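Local coordinates for protein cytokinin riboside 5'-monophosphate phosphoribohydrolase (Corynebacterium glutamicum, PDB 5ZBL) that is a Rossmann-like alpha/beta protein of the SLOG clan, present here as an assembly of two subunits, at residues 121-126 / 146-151; 128-133 / 137-142. All blocks are in the same frame, centred on the assembly; numbering follows the deposited sequence.

Contact 1 (121-126 / 146-151); sequences EELFEV and GFWQPL
L151 meets F124 and L123 with one methyl each. Its CD1 comes in at the edge of the F124 ring, close to the ring plane, with CD1 of L151 3.7 Å from CZ of F124. The other methyl, CD2 of L151, faces CD2 of L123 at 4.2 Å, the two leucines reaching toward each other tip to tip. The same CD2 of L123 also approaches W148, lying 4.1 Å from CZ3 at the six-membered end of the indole. L151 owes its reach to a first torsion that sets CG anti to the backbone N (chi1 -173°), and L123 is turned in the same way (chi1 174°). All four residues are buried, and the contact between them is wholly apolar. In this Rossmann-like fold it brings helix 117-130 against the turn before helix 149-160 and its first residues, after strand 139-142; L123 and W148 both also touch L141 of that strand. One face of the W148 indole is covered by its neighbour in sequence: CD1 of F147 sits over its centre, 3.4 Å above the ring plane. A type I turn from G146 to Q149 shapes the backbone here, closed by N of Q149 to O of G146 at 3.0 Å, and D143 accepts the backbone N-H of W148. On the other segment, F124 makes an edge-to-face pair with W127 and packs on L120 of the second subunit.

Contact 2 (128-133 / 137-142); sequences TWQQLG and KPVALY
Q130 reaches from the last turn of helix 117-130 toward the backbone of K137 and the side chain of V139. Its chain runs on extended past CG (chi2 -151°), carrying the terminal amide across to the start of the strand. There CG2 of V139 sits over one face of the Q130 amide, 3.7 Å from OE1 and 3.9 Å from CD of Q130. With CG1 of V139 anti to the backbone N (chi1 -179°), CG2 is the branch sent over the amide. The amide nitrogen comes close to the carbonyl of K137, NE2 of Q130 being 2.7 Å from O of K137. That oxygen, however, stands well above the amide plane, on the valine's side, where an N-H lying in the plane cannot point at it, and the approach is not a hydrogen bond. K137 takes part through its backbone; its side chain runs off elsewhere, NZ bonding to O of A104 and O of G107. Beyond Q130 the helix gives way to a turn, in which N of L132 binds O of W129 at 3.0 Å and N of G133 binds O of Q130, also at 3.0 Å. V139 points its side chain at the helix and touches V126 and W127. Helix end, short connection and incoming strand make up the second half of a beta-alpha-beta unit, strand 110-112, helix 117-130 and strand 139-142, the repeating element of Rossmann-like folds.

Overall arrangement
Helix 117-130 serves both contacts, whose centres lie about 11 Å apart: contact 1 uses its middle, contact 2 its C-terminal end. Contact 1 is fully buried and hydrophobic, built from leucine methyls and aromatic rings, whereas contact 2 is partly buried and sets a glutamine amide against a backbone carbonyl and a valine methyl. Strand 139-142 links them, since L123 of contact 1 packs on V139 of contact 2, with CD1 of L123 3.6 Å from CG1 of V139. In sequence, contact 2 covers the short return from helix to strand; contact 1 spans it and continues into helix 149-160. The second subunit is reached in contact 1 directly through F124, in contact 2 through T128 and Q131 beside it.

Contact 1 (121-126 / 146-151)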
loop_
_atom_site.group_PDB
_atom_site.type_symbol
_atom_site.label_atom_id
_atom_site.label_comp_id
_atom_site.label_asym_id
_atom_site.label_seq_id
_atom_site.Cartn_x
_atom_site.Cartn_y
_atom_site.Cartn_z
ATOM N N GLU A 121 3.093 -0.081 -1.068
ATOM C CA GLU A 121 2.301 0.648 -0.083
ATOM C C GLU A 121 2.249 2.169 -0.358
ATOM O O GLU A 121 1.177 2.795 -0.280
ATOM C CB GLU A 121 2.847 0.409 1.296
ATOM C CG GLU A 121 1.962 0.838 2.429
ATOM C CD GLU A 121 2.053 2.316 2.738
ATOM O OE1 GLU A 121 3.175 2.870 2.647
ATOM O OE2 GLU A 121 0.996 2.943 3.074
ATOM N N GLU A 122 3.398 2.777 -0.631
ATOM C CA GLU A 122 3.408 4.223 -0.881
ATOM C C GLU A 122 2.546 4.531 -2.108
ATOM O O GLU A 122 1.848 5.520 -2.115
ATOM C CB GLU A 122 4.830 4.790 -1.026
ATOM C CG GLU A 122 5.491 5.168 0.305
ATOM C CD GLU A 122 7.012 4.931 0.357
ATOM O OE1 GLU A 122 7.520 4.008 -0.341
ATOM O OE2 GLU A 122 7.719 5.640 1.136
ATOM N N LEU A 123 2.578 3.662 -3.112
ATOM C CA LEU A 123 1.906 3.922 -4.348
ATOM C C LEU A 123 0.378 3.874 -4.153
ATOM O O LEU A 123 -0.361 4.721 -4.643
ATOM C CB LEU A 123 2.366 2.916 -5.410
ATOM C CG LEU A 123 1.612 3.000 -6.740
ATOM C CD1 LEU A 123 1.935 4.292 -7.391
ATOM C CD2 LEU A 123 1.939 1.827 -7.636
ATOM N N PHE A 124 -0.072 2.874 -3.426
ATOM C CA PHE A 124 -1.483 2.712 -3.137
ATOM C C PHE A 124 -2.018 3.761 -2.170
ATOM O O PHE A 124 -3.206 4.131 -2.218
ATOM C CB PHE A 124 -1.753 1.278 -2.664
ATOM C CG PHE A 124 -1.884 0.311 -3.793
ATOM C CD1 PHE A 124 -2.984 0.385 -4.633
ATOM C CD2 PHE A 124 -0.935 -0.652 -4.036
ATOM C CE1 PHE A 124 -3.138 -0.488 -5.689
ATOM C CE2 PHE A 124 -1.071 -1.522 -5.102
ATOM C CZ PHE A 124 -2.170 -1.430 -5.930
ATOM N N GLU A 125 -1.137 4.223 -1.295
ATOM C CA GLU A 125 -1.386 5.369 -0.445
ATOM C C GLU A 125 -1.698 6.634 -1.271
ATOM O O GLU A 125 -2.776 7.259 -1.064
ATOM C CB GLU A 125 -0.217 5.556 0.511
ATOM C CG GLU A 125 -0.258 6.718 1.488
ATOM C CD GLU A 125 -1.198 6.508 2.620
ATOM O OE1 GLU A 125 -0.750 6.339 3.779
ATOM O OE2 GLU A 125 -2.394 6.532 2.335
ATOM N N VAL A 126 -0.861 6.982 -2.251
ATOM C CA VAL A 126 -1.189 8.213 -2.984
ATOM C C VAL A 126 -2.485 8.038 -3.785
ATOM O O VAL A 126 -3.247 8.982 -3.898
ATOM C CB VAL A 126 -0.044 8.798 -3.832
ATOM C CG1 VAL A 126 1.204 8.932 -2.986
ATOM C CG2 VAL A 126 0.234 7.976 -5.066
ATOM N N GLY A 146 9.089 -4.301 -17.880
ATOM C CA GLY A 146 7.712 -4.654 -17.600
ATOM C C GLY A 146 7.432 -4.988 -16.135
ATOM O O GLY A 146 6.523 -5.760 -15.861
ATOM N N PHE A 147 8.190 -4.391 -15.206
ATOM C CA PHE A 147 7.993 -4.603 -13.762
ATOM C C PHE A 147 6.551 -4.423 -13.270
ATOM O O PHE A 147 6.045 -5.186 -12.453
ATOM C CB PHE A 147 8.878 -3.644 -12.976
ATOM C CG PHE A 147 8.747 -3.792 -11.509
ATOM C CD1 PHE A 147 7.790 -3.064 -10.815
ATOM C CD2 PHE A 147 9.575 -4.640 -10.819
ATOM C CE1 PHE A 147 7.631 -3.222 -9.459
ATOM C CE2 PHE A 147 9.452 -4.778 -9.455
ATOM C CZ PHE A 147 8.475 -4.091 -8.778
ATOM N N TRP A 148 5.914 -3.375 -13.735
ATOM C CA TRP A 148 4.597 -3.081 -13.252
ATOM C C TRP A 148 3.498 -3.835 -14.000
ATOM O O TRP A 148 2.357 -3.752 -13.618
ATOM C CB TRP A 148 4.347 -1.582 -13.254
ATOM C CG TRP A 148 5.187 -0.888 -12.325
ATOM C CD1 TRP A 148 6.223 -0.077 -12.627
ATOM C CD2 TRP A 148 5.082 -0.910 -10.909
ATOM N NE1 TRP A 148 6.778 0.419 -11.489
ATOM C CE2 TRP A 148 6.104 -0.080 -10.409
ATOM C CE3 TRP A 148 4.199 -1.525 -10.007
ATOM C CZ2 TRP A 148 6.292 0.150 -9.039
ATOM C CZ3 TRP A 148 4.381 -1.309 -8.632
ATOM C CH2 TRP A 148 5.427 -0.458 -8.164
ATOM N N GLN A 149 3.830 -4.628 -15.011
ATOM C CA GLN A 149 2.755 -5.239 -15.817
ATOM C C GLN A 149 1.783 -6.135 -15.017
ATOM O O GLN A 149 0.564 -6.043 -15.219
ATOM C CB GLN A 149 3.301 -5.922 -17.090
ATOM C CG GLN A 149 3.852 -4.898 -18.118
ATOM C CD GLN A 149 2.807 -3.932 -18.631
ATOM O OE1 GLN A 149 1.677 -4.314 -18.850
ATOM N NE2 GLN A 149 3.186 -2.683 -18.842
ATOM N N PRO A 150 2.305 -6.955 -14.085
ATOM C CA PRO A 150 1.381 -7.778 -13.310
ATOM C C PRO A 150 0.427 -7.002 -12.365
ATOM O O PRO A 150 -0.710 -7.421 -12.137
ATOM C CB PRO A 150 2.317 -8.707 -12.516
ATOM C CG PRO A 150 3.643 -8.681 -13.251
ATOM C CD PRO A 150 3.724 -7.344 -13.910
ATOM N N LEU A 151 0.878 -5.893 -11.809
ATOM C CA LEU A 151 0.004 -5.045 -11.009
ATOM C C LEU A 151 -1.074 -4.419 -11.858
ATOM O O LEU A 151 -2.189 -4.234 -11.393
ATOM C CB LEU A 151 0.783 -3.921 -10.345
ATOM C CG LEU A 151 -0.068 -3.111 -9.373
ATOM C CD1 LEU A 151 -0.244 -3.816 -8.028
ATOM C CD2 LEU A 151 0.539 -1.734 -9.245
#

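Contact 2 (128-133 / 137-142)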
loop_
_atom_site.group_PDB
_atom_site.type_symbol
_atom_site.label_atom_id
_atom_site.label_comp_id
_atom_site.label_asym_id
_atom_site.label_seq_id
_atom_site.Cartn_x
_atom_site.Cartn_y
_atom_site.Cartn_z
ATOM N N THR A 128 -5.168 6.052 -2.987
ATOM C CA THR A 128 -6.217 6.172 -2.001
ATOM C C THR A 128 -6.483 7.649 -1.688
ATOM O O THR A 128 -7.622 8.009 -1.430
ATOM C CB THR A 128 -5.851 5.419 -0.710
ATOM O OG1 THR A 128 -5.561 4.047 -1.025
ATOM C CG2 THR A 128 -6.977 5.474 0.299
ATOM N N TRP A 129 -5.439 8.483 -1.714
ATOM C CA TRP A 129 -5.581 9.932 -1.524
ATOM C C TRP A 129 -6.146 10.627 -2.762
ATOM O O TRP A 129 -7.045 11.466 -2.629
ATOM C CB TRP A 129 -4.243 10.583 -1.151
ATOM C CG TRP A 129 -3.775 10.303 0.204
ATOM C CD1 TRP A 129 -4.508 9.830 1.251
ATOM C CD2 TRP A 129 -2.440 10.496 0.703
ATOM N NE1 TRP A 129 -3.713 9.698 2.364
ATOM C CE2 TRP A 129 -2.438 10.094 2.058
ATOM C CE3 TRP A 129 -1.242 10.954 0.132
ATOM C CZ2 TRP A 129 -1.277 10.133 2.861
ATOM C CZ3 TRP A 129 -0.080 10.988 0.936
ATOM C CH2 TRP A 129 -0.116 10.590 2.282
ATOM N N GLN A 130 -5.614 10.288 -3.939
ATOM C CA GLN A 130 -6.075 10.866 -5.214
ATOM C C GLN A 130 -7.614 10.824 -5.374
ATOM O O GLN A 130 -8.213 11.823 -5.754
ATOM C CB GLN A 130 -5.398 10.207 -6.443
ATOM C CG GLN A 130 -4.076 10.819 -6.896
ATOM C CD GLN A 130 -3.774 10.683 -8.415
ATOM O OE1 GLN A 130 -3.854 9.600 -9.008
ATOM N NE2 GLN A 130 -3.407 11.802 -9.041
ATOM N N GLN A 131 -8.244 9.694 -5.051
ATOM C CA GLN A 131 -9.680 9.531 -5.268
ATOM C C GLN A 131 -10.538 9.946 -4.067
ATOM O O GLN A 131 -11.704 9.551 -3.967
ATOM C CB GLN A 131 -10.010 8.110 -5.769
ATOM C CG GLN A 131 -10.014 6.971 -4.750
ATOM C CD GLN A 131 -10.121 5.588 -5.411
ATOM O OE1 GLN A 131 -10.208 5.468 -6.640
ATOM N NE2 GLN A 131 -10.109 4.536 -4.593
ATOM N N LEU A 132 -9.952 10.727 -3.154
ATOM C CA LEU A 132 -10.708 11.638 -2.268
ATOM C C LEU A 132 -10.361 13.135 -2.559
ATOM O O LEU A 132 -10.843 14.030 -1.863
ATOM C CB LEU A 132 -10.473 11.286 -0.785
ATOM C CG LEU A 132 -10.276 9.796 -0.420
ATOM C CD1 LEU A 132 -9.970 9.628 1.074
ATOM C CD2 LEU A 132 -11.445 8.909 -0.870
ATOM N N GLY A 133 -9.543 13.391 -3.585
ATOM C CA GLY A 133 -9.195 14.740 -4.016
ATOM C C GLY A 133 -8.204 15.527 -3.172
ATOM O O GLY A 133 -8.061 16.734 -3.393
ATOM N N LYS A 137 -2.107 15.184 -8.529
ATOM C CA LYS A 137 -0.764 15.239 -9.035
ATOM C C LYS A 137 -0.553 13.977 -9.851
ATOM O O LYS A 137 -1.054 12.938 -9.493
ATOM C CB LYS A 137 0.235 15.289 -7.875
ATOM C CG LYS A 137 0.174 16.564 -7.031
ATOM C CD LYS A 137 1.057 16.458 -5.783
ATOM C CE LYS A 137 1.168 17.798 -5.048
ATOM N NZ LYS A 137 1.960 17.662 -3.795
ATOM N N PRO A 138 0.206 14.052 -10.944
ATOM C CA PRO A 138 0.423 12.844 -11.763
ATOM C C PRO A 138 1.155 11.745 -11.000
ATOM O O PRO A 138 2.052 12.040 -10.218
ATOM C CB PRO A 138 1.294 13.336 -12.911
ATOM C CG PRO A 138 1.903 14.607 -12.427
ATOM C CD PRO A 138 0.963 15.224 -11.435
ATOM N N VAL A 139 0.707 10.512 -11.198
ATOM C CA VAL A 139 1.371 9.310 -10.639
ATOM C C VAL A 139 1.849 8.491 -11.827
ATOM O O VAL A 139 1.081 8.241 -12.762
ATOM C CB VAL A 139 0.429 8.500 -9.785
ATOM C CG1 VAL A 139 1.131 7.276 -9.186
ATOM C CG2 VAL A 139 -0.137 9.394 -8.701
ATOM N N ALA A 140 3.133 8.143 -11.821
ATOM C CA ALA A 140 3.733 7.436 -12.941
ATOM C C ALA A 140 4.405 6.154 -12.476
ATOM O O ALA A 140 5.088 6.138 -11.454
ATOM C CB ALA A 140 4.737 8.318 -13.636
ATOM N N LEU A 141 4.209 5.089 -13.243
ATOM C CA LEU A 141 4.872 3.818 -13.002
ATOM C C LEU A 141 6.017 3.679 -14.002
ATOM O O LEU A 141 5.800 3.634 -15.200
ATOM C CB LEU A 141 3.880 2.674 -13.147
ATOM C CG LEU A 141 2.587 2.744 -12.352
ATOM C CD1 LEU A 141 1.800 1.464 -12.609
ATOM C CD2 LEU A 141 2.877 2.937 -10.875
ATOM N N TYR A 142 7.237 3.656 -13.487
ATOM C CA TYR A 142 8.424 3.516 -14.310
ATOM C C TYR A 142 8.585 2.016 -14.562
ATOM O O TYR A 142 9.090 1.264 -13.697
ATOM C CB TYR A 142 9.635 4.152 -13.599
ATOM C CG TYR A 142 10.959 4.243 -14.357
ATOM C CD1 TYR A 142 11.008 4.460 -15.730
ATOM C CD2 TYR A 142 12.169 4.141 -13.668
ATOM C CE1 TYR A 142 12.209 4.576 -16.380
ATOM C CE2 TYR A 142 13.380 4.266 -14.309
ATOM C CZ TYR A 142 13.402 4.469 -15.679
ATOM O OH TYR A 142 14.624 4.587 -16.375
#